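Local coordinates for protein multiheme cytochrome cf (Carboxydothermus ferrireducens DSM 11255, PDB 6QVM) that probably serves as an extracellular Fe(III) reductase, passing electrons along its bound c-type hemes to insoluble substrates while inserted in the S-layer, at residues K107-V112 / Y134-A139; L534-K539 / T664-D669; K610-K615 / H659-T664. All blocks are in the same frame, centred on the assembly; numbering follows the deposited sequence.

Contact 1: K107-V112 / Y134-A139; sequences KEFARV and YFLMVA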
loop_
_atom_site.group_PDB
_atom_site.type_symbol
_atom_site.label_atom_id
_atom_site.label_comp_id
_atom_site.label_asym_id
_atom_site.label_seq_id
_atom_site.Cartn_x
_atom_site.Cartn_y
_atom_site.Cartn_z
ATOM N N LYS A 107 -34.802 5.295 -0.436
ATOM C CA LYS A 107 -33.406 5.038 -0.092
ATOM C C LYS A 107 -33.018 3.600 -0.420
ATOM O O LYS A 107 -31.951 3.340 -0.990
ATOM C CB LYS A 107 -33.183 5.346 1.387
ATOM C CG LYS A 107 -31.785 5.813 1.732
ATOM C CD LYS A 107 -31.778 6.536 3.070
ATOM N N GLU A 108 -33.897 2.652 -0.091
ATOM C CA GLU A 108 -33.612 1.245 -0.351
ATOM C C GLU A 108 -33.921 0.856 -1.792
ATOM O O GLU A 108 -33.164 0.093 -2.400
ATOM C CB GLU A 108 -34.390 0.362 0.620
ATOM C CG GLU A 108 -33.704 0.164 1.967
ATOM C CD GLU A 108 -32.404 -0.616 1.851
ATOM O OE1 GLU A 108 -31.327 0.017 1.807
ATOM O OE2 GLU A 108 -32.460 -1.862 1.786
ATOM N N PHE A 109 -35.031 1.353 -2.346
ATOM C CA PHE A 109 -35.329 1.104 -3.754
ATOM C C PHE A 109 -34.224 1.652 -4.649
ATOM O O PHE A 109 -33.858 1.025 -5.649
ATOM C CB PHE A 109 -36.681 1.717 -4.130
ATOM C CG PHE A 109 -37.864 0.841 -3.810
ATOM C CD1 PHE A 109 -37.918 0.122 -2.627
ATOM C CD2 PHE A 109 -38.928 0.748 -4.691
ATOM C CE1 PHE A 109 -39.008 -0.685 -2.334
ATOM C CE2 PHE A 109 -40.022 -0.051 -4.405
ATOM C CZ PHE A 109 -40.060 -0.774 -3.226
ATOM N N ALA A 110 -33.674 2.816 -4.301
ATOM C CA ALA A 110 -32.575 3.374 -5.081
ATOM C C ALA A 110 -31.314 2.532 -4.933
ATOM O O ALA A 110 -30.671 2.183 -5.929
ATOM C CB ALA A 110 -32.313 4.818 -4.665
ATOM N N ARG A 111 -30.948 2.189 -3.697
ATOM C CA ARG A 111 -29.717 1.437 -3.470
ATOM C C ARG A 111 -29.691 0.142 -4.276
ATOM O O ARG A 111 -28.704 -0.160 -4.958
ATOM C CB ARG A 111 -29.560 1.129 -1.983
ATOM C CG ARG A 111 -28.407 0.174 -1.693
ATOM C CD ARG A 111 -28.332 -0.233 -0.235
ATOM N NE ARG A 111 -29.421 -1.121 0.174
ATOM C CZ ARG A 111 -29.498 -2.415 -0.137
ATOM N NH1 ARG A 111 -28.556 -2.981 -0.873
ATOM N NH2 ARG A 111 -30.513 -3.153 0.292
ATOM N N VAL A 112 -30.765 -0.645 -4.188
ATOM C CA VAL A 112 -30.770 -1.960 -4.817
ATOM C C VAL A 112 -30.789 -1.830 -6.335
ATOM O O VAL A 112 -30.140 -2.606 -7.049
ATOM C CB VAL A 112 -31.949 -2.795 -4.283
ATOM C CG1 VAL A 112 -32.096 -4.091 -5.072
ATOM C CG2 VAL A 112 -31.748 -3.079 -2.812
ATOM N N TYR A 134 -45.846 3.641 -7.616
ATOM C CA TYR A 134 -45.048 4.538 -8.445
ATOM C C TYR A 134 -43.559 4.275 -8.255
ATOM O O TYR A 134 -42.831 4.025 -9.225
ATOM C CB TYR A 134 -45.396 5.988 -8.108
ATOM C CG TYR A 134 -44.566 7.030 -8.826
ATOM C CD1 TYR A 134 -44.622 7.162 -10.210
ATOM C CD2 TYR A 134 -43.751 7.905 -8.115
ATOM C CE1 TYR A 134 -43.874 8.127 -10.866
ATOM C CE2 TYR A 134 -43.001 8.871 -8.757
ATOM C CZ TYR A 134 -43.066 8.979 -10.132
ATOM O OH TYR A 134 -42.318 9.941 -10.772
ATOM N N PHE A 135 -43.090 4.322 -7.000
ATOM C CA PHE A 135 -41.691 4.021 -6.708
ATOM C C PHE A 135 -41.295 2.664 -7.271
ATOM O O PHE A 135 -40.166 2.481 -7.741
ATOM C CB PHE A 135 -41.437 4.048 -5.199
ATOM C CG PHE A 135 -41.590 5.394 -4.576
ATOM C CD1 PHE A 135 -41.375 6.546 -5.314
ATOM C CD2 PHE A 135 -41.935 5.511 -3.244
ATOM C CE1 PHE A 135 -41.514 7.795 -4.727
ATOM C CE2 PHE A 135 -42.071 6.761 -2.649
ATOM C CZ PHE A 135 -41.862 7.903 -3.394
ATOM N N LEU A 136 -42.214 1.697 -7.231
ATOM C CA LEU A 136 -41.921 0.377 -7.777
ATOM C C LEU A 136 -41.747 0.420 -9.289
ATOM O O LEU A 136 -40.957 -0.351 -9.848
ATOM C CB LEU A 136 -43.031 -0.602 -7.404
ATOM C CG LEU A 136 -42.726 -2.070 -7.686
ATOM C CD1 LEU A 136 -41.484 -2.514 -6.932
ATOM C CD2 LEU A 136 -43.912 -2.924 -7.310
ATOM N N MET A 137 -42.465 1.315 -9.964
ATOM C CA MET A 137 -42.310 1.445 -11.408
ATOM C C MET A 137 -40.954 2.045 -11.758
ATOM O O MET A 137 -40.277 1.576 -12.680
ATOM C CB MET A 137 -43.443 2.295 -11.976
ATOM C CG MET A 137 -43.279 2.633 -13.438
ATOM S SD MET A 137 -44.292 4.045 -13.906
ATOM C CE MET A 137 -43.535 5.332 -12.921
ATOM N N VAL A 138 -40.547 3.090 -11.033
ATOM C CA VAL A 138 -39.220 3.674 -11.221
ATOM C C VAL A 138 -38.146 2.620 -10.986
ATOM O O VAL A 138 -37.297 2.363 -11.846
ATOM C CB VAL A 138 -39.021 4.879 -10.287
ATOM C CG1 VAL A 138 -37.632 5.461 -10.467
ATOM C CG2 VAL A 138 -40.090 5.928 -10.521
ATOM N N ALA A 139 -38.192 1.981 -9.816
ATOM C CA ALA A 139 -37.130 1.060 -9.429
ATOM C C ALA A 139 -37.041 -0.124 -10.384
ATOM O O ALA A 139 -35.940 -0.587 -10.702
ATOM C CB ALA A 139 -37.334 0.591 -7.991
#
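Phe-109 and Ala-139 mark the nearest approach of the backbones, their CA atoms 6.0 Å apart, where the helical segments 107-112 and 134-139 run in nearly the same direction, at 14° with axes 10.0 Å apart. The ring of Phe-109 makes nearly every touch across that gap. Phe-109 turns CG away from its own carbonyl carbon (chi1 -84°), and this directs the ring at the second helix, where the CD2-CE2 side does the touching. CD2 of Phe-109 lies 3.7 Å from CB of Ala-139, the residue nearest it along the backbone. One turn earlier, the carbonyl O of Phe-135 comes in at the rim of the same ring, close to its plane and 3.7 Å from CD2 of Phe-109. That oxygen accepts the helix bond from Ala-139 N; the contact itself is van der Waals, with no hydrogen bond across it. Farther round, CE2 of Phe-109 reaches CD1 of Leu-136 at 3.8 Å. Leu-136 has its CG anti to its backbone N (chi1 -169°), which carries the isobutyl end toward the ring although the side chain starts out to one side. Phe-135 does the reverse: CB faces the first helix, but the ring swings off to lie on Glu-102, Val-105 and Val-106 of helix 102-113. On that same helix, Arg-111 grips Glu-108 side-on through NE and NH2, with Glu-79 and Arg-80 extending the charged network. Helix 199-212 packs against both partners, Phe-206 on Val-112 and Val-209 on Leu-136, and helix 165-176 approaches through Trp-173 on Met-137. This all-helical grouping is consistent with the S-layer-binding part of the protein.

Contact 2: L534-K539 / T664-D669; sequences LGIPEK and TELLLD
Ile-536 meets Leu-666 because its chi1 of 54° tucks CG1 between the backbone N and the carbonyl carbon and turns CG2 out to the helix, while Leu-666 sets CG anti to its own N (chi1 -166°) and extends to the loop. The two branched chains slant across each other, CG2 of Ile-536 lying 3.5 Å from CD2 of Leu-666. That same methyl of Leu-666 also reaches the proline ring: CD of Pro-537 is 3.6 Å from CD2, the two groups pointing at one another. The other arm of Ile-536 goes elsewhere, its CD1 coming within 3.9 Å of CD2 of Leu-667, whose chain runs roughly at right angles to it. Segment 534-539 has no regular structure and lies against helix 661-672, the last of the chain, which packs on helix 641-652 through Leu-667 on Leu-646 and Ile-649 and is tied to helix 606-628 by the Asp-669 to Arg-619 salt bridge. On the loop side Ile-536 is backed by Leu-527 and Phe-531. The contact is wholly apolar, with no hydrogen bond across it. Ile-536 and Leu-667 are buried, Leu-666 is partly exposed, and Pro-537 is exposed, its side chain about 6 Å from a bound N-acetylgalactosamine sugar that touches Lys-539.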
loop_
_atom_site.group_PDB
_atom_site.type_symbol
_atom_site.label_atom_id
_atom_site.label_comp_id
_atom_site.label_asym_id
_atom_site.label_seq_id
_atom_site.Cartn_x
_atom_site.Cartn_y
_atom_site.Cartn_z
ATOM N N LEU A 534 39.575 11.520 26.765
ATOM C CA LEU A 534 40.621 11.285 25.783
ATOM C C LEU A 534 40.876 12.504 24.911
ATOM O O LEU A 534 41.637 12.411 23.942
ATOM C CB LEU A 534 40.265 10.065 24.919
ATOM C CG LEU A 534 40.148 8.705 25.632
ATOM C CD1 LEU A 534 38.903 8.569 26.525
ATOM C CD2 LEU A 534 40.193 7.570 24.630
ATOM N N GLY A 535 40.256 13.637 25.243
ATOM C CA GLY A 535 40.532 14.894 24.584
ATOM C C GLY A 535 39.914 15.058 23.220
ATOM O O GLY A 535 40.347 15.931 22.463
ATOM N N ILE A 536 38.919 14.254 22.873
ATOM C CA ILE A 536 38.190 14.407 21.618
ATOM C C ILE A 536 36.841 15.044 21.939
ATOM O O ILE A 536 36.099 14.502 22.772
ATOM C CB ILE A 536 38.038 13.068 20.873
ATOM C CG1 ILE A 536 37.406 11.993 21.754
ATOM C CG2 ILE A 536 39.396 12.581 20.377
ATOM C CD1 ILE A 536 37.510 10.602 21.163
ATOM N N PRO A 537 36.505 16.186 21.342
ATOM C CA PRO A 537 35.401 16.997 21.860
ATOM C C PRO A 537 34.057 16.302 21.733
ATOM O O PRO A 537 33.895 15.322 21.000
ATOM C CB PRO A 537 35.451 18.261 20.992
ATOM C CG PRO A 537 36.817 18.259 20.372
ATOM C CD PRO A 537 37.134 16.811 20.170
ATOM N N GLU A 538 33.084 16.839 22.472
ATOM C CA GLU A 538 31.728 16.296 22.450
ATOM C C GLU A 538 31.159 16.240 21.039
ATOM O O GLU A 538 30.333 15.372 20.732
ATOM C CB GLU A 538 30.816 17.137 23.345
ATOM N N LYS A 539 31.591 17.147 20.168
ATOM C CA LYS A 539 31.046 17.234 18.819
ATOM C C LYS A 539 32.156 17.687 17.884
ATOM O O LYS A 539 32.694 18.788 18.044
ATOM C CB LYS A 539 29.861 18.203 18.784
ATOM C CG LYS A 539 28.718 17.796 17.865
ATOM C CD LYS A 539 29.000 18.177 16.426
ATOM C CE LYS A 539 27.889 17.713 15.501
ATOM N NZ LYS A 539 26.581 18.331 15.831
ATOM N N THR A 664 38.189 11.552 11.861
ATOM C CA THR A 664 39.054 10.416 11.551
ATOM C C THR A 664 40.511 10.717 11.881
ATOM O O THR A 664 41.202 9.890 12.485
ATOM C CB THR A 664 38.898 10.034 10.081
ATOM O OG1 THR A 664 37.649 9.352 9.898
ATOM C CG2 THR A 664 40.045 9.139 9.630
ATOM N N GLU A 665 40.999 11.897 11.499
ATOM C CA GLU A 665 42.392 12.225 11.781
ATOM C C GLU A 665 42.599 12.519 13.260
ATOM O O GLU A 665 43.625 12.138 13.836
ATOM C CB GLU A 665 42.841 13.393 10.909
ATOM C CG GLU A 665 42.977 13.015 9.440
ATOM C CD GLU A 665 43.658 14.086 8.608
ATOM O OE1 GLU A 665 43.250 15.261 8.695
ATOM O OE2 GLU A 665 44.612 13.752 7.872
ATOM N N LEU A 666 41.618 13.159 13.904
ATOM C CA LEU A 666 41.681 13.344 15.349
ATOM C C LEU A 666 41.590 12.021 16.090
ATOM O O LEU A 666 42.009 11.944 17.250
ATOM C CB LEU A 666 40.563 14.286 15.809
ATOM C CG LEU A 666 40.627 14.868 17.228
ATOM C CD1 LEU A 666 41.343 16.217 17.253
ATOM C CD2 LEU A 666 39.229 14.975 17.825
ATOM N N LEU A 667 41.045 10.982 15.450
ATOM C CA LEU A 667 41.013 9.666 16.078
ATOM C C LEU A 667 42.323 8.918 15.869
ATOM O O LEU A 667 42.803 8.236 16.780
ATOM C CB LEU A 667 39.837 8.844 15.543
ATOM C CG LEU A 667 38.462 9.084 16.161
ATOM C CD1 LEU A 667 37.500 7.959 15.796
ATOM C CD2 LEU A 667 38.559 9.243 17.671
ATOM N N LEU A 668 42.913 9.028 14.679
ATOM C CA LEU A 668 44.156 8.313 14.402
ATOM C C LEU A 668 45.335 8.941 15.136
ATOM O O LEU A 668 46.235 8.231 15.599
ATOM C CB LEU A 668 44.408 8.278 12.896
ATOM C CG LEU A 668 43.408 7.445 12.095
ATOM C CD1 LEU A 668 43.827 7.362 10.636
ATOM C CD2 LEU A 668 43.270 6.065 12.705
ATOM N N ASP A 669 45.341 10.271 15.265
ATOM C CA ASP A 669 46.410 10.944 15.995
ATOM C C ASP A 669 46.343 10.633 17.484
ATOM O O ASP A 669 47.358 10.289 18.102
ATOM C CB ASP A 669 46.351 12.449 15.745
ATOM C CG ASP A 669 46.771 12.818 14.334
ATOM O OD1 ASP A 669 47.202 11.915 13.579
ATOM O OD2 ASP A 669 46.658 14.006 13.976
#

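Contact 3: K610-K615 / H659-T664; sequences KAWTDK and HNTALT. With HEC (heme c), chain N.
Trp-612 and Thr-661 make the tight part of this contact, the benzo end of the indole lying obliquely against the threonine. CZ2 of Trp-612 is 3.4 Å from CG2 of Thr-661, and CH2 of Trp-612 comes to 3.7 Å from the carbonyl O of Thr-661, which sits at the ring's edge in its plane. A chi1 of 170° at Trp-612 extends the indole toward helix 661-672; NE1 is hydrogen-bonded to the carbonyl of His-656, and a second heme lies about 4 Å from the side chain. Thr-664 adds only a looser touch, CG2 to CZ2 of Trp-612 at 4.4 Å. Its OG1 instead donates to the backbone O of Asn-660, the N-cap residue, whose OD1 accepts from Leu-663 N at 3.2 Å. Away from this buried side, exposed Lys-610 reaches Asp-614 with NZ bonded to both carboxylate oxygens, a salt bridge within helix 606-628. Just before the cap, His-659 NE2 binds the heme iron at 1.9 Å; His-553 is the other axial ligand, and Asp-653, hydrogen-bonded to ND1, helps fix the imidazole's rotation. With both axial sites taken by histidine, this iron is suited to electron transfer, not to binding a substrate.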
loop_
_atom_site.group_PDB
_atom_site.type_symbol
_atom_site.label_atom_id
_atom_site.label_comp_id
_atom_site.label_asym_id
_atom_site.label_seq_id
_atom_site.Cartn_x
_atom_site.Cartn_y
_atom_site.Cartn_z
ATOM N N LYS A 610 41.734 7.572 -3.945
ATOM C CA LYS A 610 42.606 6.495 -3.484
ATOM C C LYS A 610 43.678 7.018 -2.535
ATOM O O LYS A 610 44.034 6.347 -1.558
ATOM C CB LYS A 610 43.246 5.786 -4.677
ATOM C CG LYS A 610 42.583 4.462 -5.032
ATOM C CD LYS A 610 43.411 3.666 -6.022
ATOM C CE LYS A 610 44.688 3.152 -5.383
ATOM N NZ LYS A 610 44.391 2.378 -4.143
ATOM N N ALA A 611 44.189 8.222 -2.796
ATOM C CA ALA A 611 45.146 8.870 -1.909
ATOM C C ALA A 611 44.647 8.882 -0.473
ATOM O O ALA A 611 45.250 8.252 0.400
ATOM C CB ALA A 611 45.423 10.298 -2.376
ATOM N N TRP A 612 43.540 9.589 -0.224
ATOM C CA TRP A 612 42.988 9.646 1.126
ATOM C C TRP A 612 42.658 8.256 1.661
ATOM O O TRP A 612 42.861 7.985 2.849
ATOM C CB TRP A 612 41.746 10.538 1.165
ATOM C CG TRP A 612 41.007 10.437 2.470
ATOM C CD1 TRP A 612 40.067 9.505 2.809
ATOM C CD2 TRP A 612 41.162 11.283 3.613
ATOM N NE1 TRP A 612 39.627 9.717 4.090
ATOM C CE2 TRP A 612 40.278 10.806 4.607
ATOM C CE3 TRP A 612 41.956 12.400 3.893
ATOM C CZ2 TRP A 612 40.177 11.401 5.862
ATOM C CZ3 TRP A 612 41.848 12.994 5.136
ATOM C CH2 TRP A 612 40.964 12.493 6.106
ATOM N N THR A 613 42.139 7.366 0.809
ATOM C CA THR A 613 41.635 6.081 1.288
ATOM C C THR A 613 42.771 5.130 1.653
ATOM O O THR A 613 42.734 4.499 2.713
ATOM C CB THR A 613 40.699 5.461 0.250
ATOM O OG1 THR A 613 39.347 5.542 0.733
ATOM C CG2 THR A 613 41.060 4.002 -0.021
ATOM N N ASP A 614 43.808 5.044 0.812
ATOM C CA ASP A 614 44.991 4.273 1.185
ATOM C C ASP A 614 45.598 4.831 2.460
ATOM O O ASP A 614 45.865 4.096 3.415
ATOM C CB ASP A 614 46.031 4.302 0.064
ATOM C CG ASP A 614 45.554 3.638 -1.212
ATOM O OD1 ASP A 614 44.678 2.756 -1.139
ATOM O OD2 ASP A 614 46.075 3.994 -2.295
ATOM N N LYS A 615 45.791 6.148 2.489
ATOM C CA LYS A 615 46.434 6.820 3.609
ATOM C C LYS A 615 45.707 6.573 4.926
ATOM O O LYS A 615 46.335 6.597 5.989
ATOM C CB LYS A 615 46.539 8.303 3.272
ATOM C CG LYS A 615 46.879 9.234 4.405
ATOM C CD LYS A 615 46.816 10.665 3.899
ATOM C CE LYS A 615 47.003 11.670 5.020
ATOM N NZ LYS A 615 45.866 11.639 5.977
ATOM N N HIS A 659 33.182 9.187 6.199
ATOM C CA HIS A 659 32.028 9.606 6.987
ATOM C C HIS A 659 32.317 10.806 7.885
ATOM O O HIS A 659 31.368 11.445 8.355
ATOM C CB HIS A 659 31.520 8.432 7.835
ATOM C CG HIS A 659 30.829 7.367 7.038
ATOM N ND1 HIS A 659 30.470 6.147 7.569
ATOM C CD2 HIS A 659 30.438 7.338 5.741
ATOM C CE1 HIS A 659 29.883 5.415 6.638
ATOM N NE2 HIS A 659 29.849 6.115 5.519
ATOM N N ASN A 660 33.589 11.110 8.151
ATOM C CA ASN A 660 33.981 12.285 8.920
ATOM C C ASN A 660 35.497 12.426 8.885
ATOM O O ASN A 660 36.192 11.879 9.746
ATOM C CB ASN A 660 33.491 12.204 10.370
ATOM C CG ASN A 660 33.506 13.560 11.065
ATOM O OD1 ASN A 660 34.256 14.461 10.686
ATOM N ND2 ASN A 660 32.672 13.711 12.082
ATOM N N THR A 661 36.013 13.161 7.892
ATOM C CA THR A 661 37.461 13.235 7.701
ATOM C C THR A 661 38.151 13.833 8.923
ATOM O O THR A 661 39.255 13.411 9.290
ATOM C CB THR A 661 37.797 14.045 6.448
ATOM O OG1 THR A 661 37.128 15.313 6.514
ATOM C CG2 THR A 661 37.376 13.295 5.200
ATOM N N ALA A 662 37.509 14.801 9.576
ATOM C CA ALA A 662 38.140 15.494 10.695
ATOM C C ALA A 662 38.107 14.660 11.971
ATOM O O ALA A 662 39.093 14.621 12.718
ATOM C CB ALA A 662 37.466 16.846 10.923
ATOM N N LEU A 663 36.987 13.986 12.240
ATOM C CA LEU A 663 36.968 13.047 13.357
ATOM C C LEU A 663 37.940 11.900 13.123
ATOM O O LEU A 663 38.490 11.350 14.082
ATOM C CB LEU A 663 35.553 12.507 13.583
ATOM C CG LEU A 663 35.389 11.566 14.781
ATOM C CD1 LEU A 663 35.838 12.268 16.049
ATOM C CD2 LEU A 663 33.954 11.082 14.910
ATOM N N THR A 664 38.189 11.552 11.861
ATOM C CA THR A 664 39.054 10.416 11.551
ATOM C C THR A 664 40.511 10.717 11.881
ATOM O O THR A 664 41.202 9.890 12.485
ATOM C CB THR A 664 38.898 10.034 10.081
ATOM O OG1 THR A 664 37.649 9.352 9.898
ATOM C CG2 THR A 664 40.045 9.139 9.630
HETATM FE FE HEC N . 28.630 5.747 4.080
HETATM C CHA HEC N . 30.630 3.012 3.702
HETATM C CHB HEC N . 26.510 3.869 6.128
HETATM C CHC HEC N . 26.841 8.529 4.813
HETATM C CHD HEC N . 30.459 7.519 1.724
HETATM N NA HEC N . 28.558 3.822 4.779
HETATM C C1A HEC N . 29.499 2.855 4.481
HETATM C C2A HEC N . 29.094 1.629 5.141
HETATM C C3A HEC N . 27.959 1.860 5.803
HETATM C C4A HEC N . 27.603 3.241 5.592
HETATM C CMA HEC N . 27.176 0.823 6.632
HETATM C CAA HEC N . 29.851 0.291 5.078
HETATM C CBA HEC N . 29.491 -0.322 3.741
HETATM C CGA HEC N . 30.510 -1.360 3.380
HETATM O O1A HEC N . 31.053 -1.292 2.248
HETATM O O2A HEC N . 30.778 -2.252 4.224
HETATM N NB HEC N . 26.961 6.116 5.236
HETATM C C1B HEC N . 26.307 5.228 6.073
HETATM C C2B HEC N . 25.371 5.975 6.886
HETATM C C3B HEC N . 25.449 7.271 6.516
HETATM C C4B HEC N . 26.458 7.379 5.470
HETATM C CMB HEC N . 24.429 5.334 7.933
HETATM C CAB HEC N . 24.639 8.461 7.089
HETATM C CBB HEC N . 24.937 8.671 8.591
HETATM N NC HEC N . 28.639 7.644 3.365
HETATM C C1C HEC N . 27.806 8.645 3.832
HETATM C C2C HEC N . 28.123 9.869 3.122
HETATM C C3C HEC N . 29.153 9.614 2.289
HETATM C C4C HEC N . 29.479 8.200 2.416
HETATM C CMC HEC N . 27.450 11.235 3.386
HETATM C CAC HEC N . 29.855 10.603 1.317
HETATM C CBC HEC N . 30.563 11.740 2.088
HETATM N ND HEC N . 30.293 5.333 2.889
HETATM C C1D HEC N . 30.875 6.229 1.993
HETATM C C2D HEC N . 32.011 5.583 1.382
HETATM C C3D HEC N . 32.071 4.173 1.987
HETATM C C4D HEC N . 30.965 4.108 2.923
HETATM C CMD HEC N . 32.960 6.184 0.328
HETATM C CAD HEC N . 33.114 3.083 1.657
HETATM C CBD HEC N . 32.384 1.883 1.062
HETATM C CGD HEC N . 33.017 1.470 -0.242
HETATM O O1D HEC N . 32.264 1.283 -1.237
HETATM O O2D HEC N . 34.271 1.333 -0.294
#

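Contact 1 comes first along the chain and closes before the other two open; its centre lies about 81 Å from that of contact 2 and about 78 Å from that of contact 3, on the opposite side of the chain's centre. Contacts 2 and 3 are neighbours, about 14 Å between centres, and contact 3 is nested inside the loop closed by contact 2. Both use helix 661-672 and share Thr-664, and a salt bridge from Lys-615 NZ to Glu-665 OE2 (3.1 Å) joins them. Helix 661-672 thus lies between the iron ligand His-659, just before it, and loop 534-539 with its nearby sugar, far from the helical module of contact 1, in keeping with a modular cytochrome.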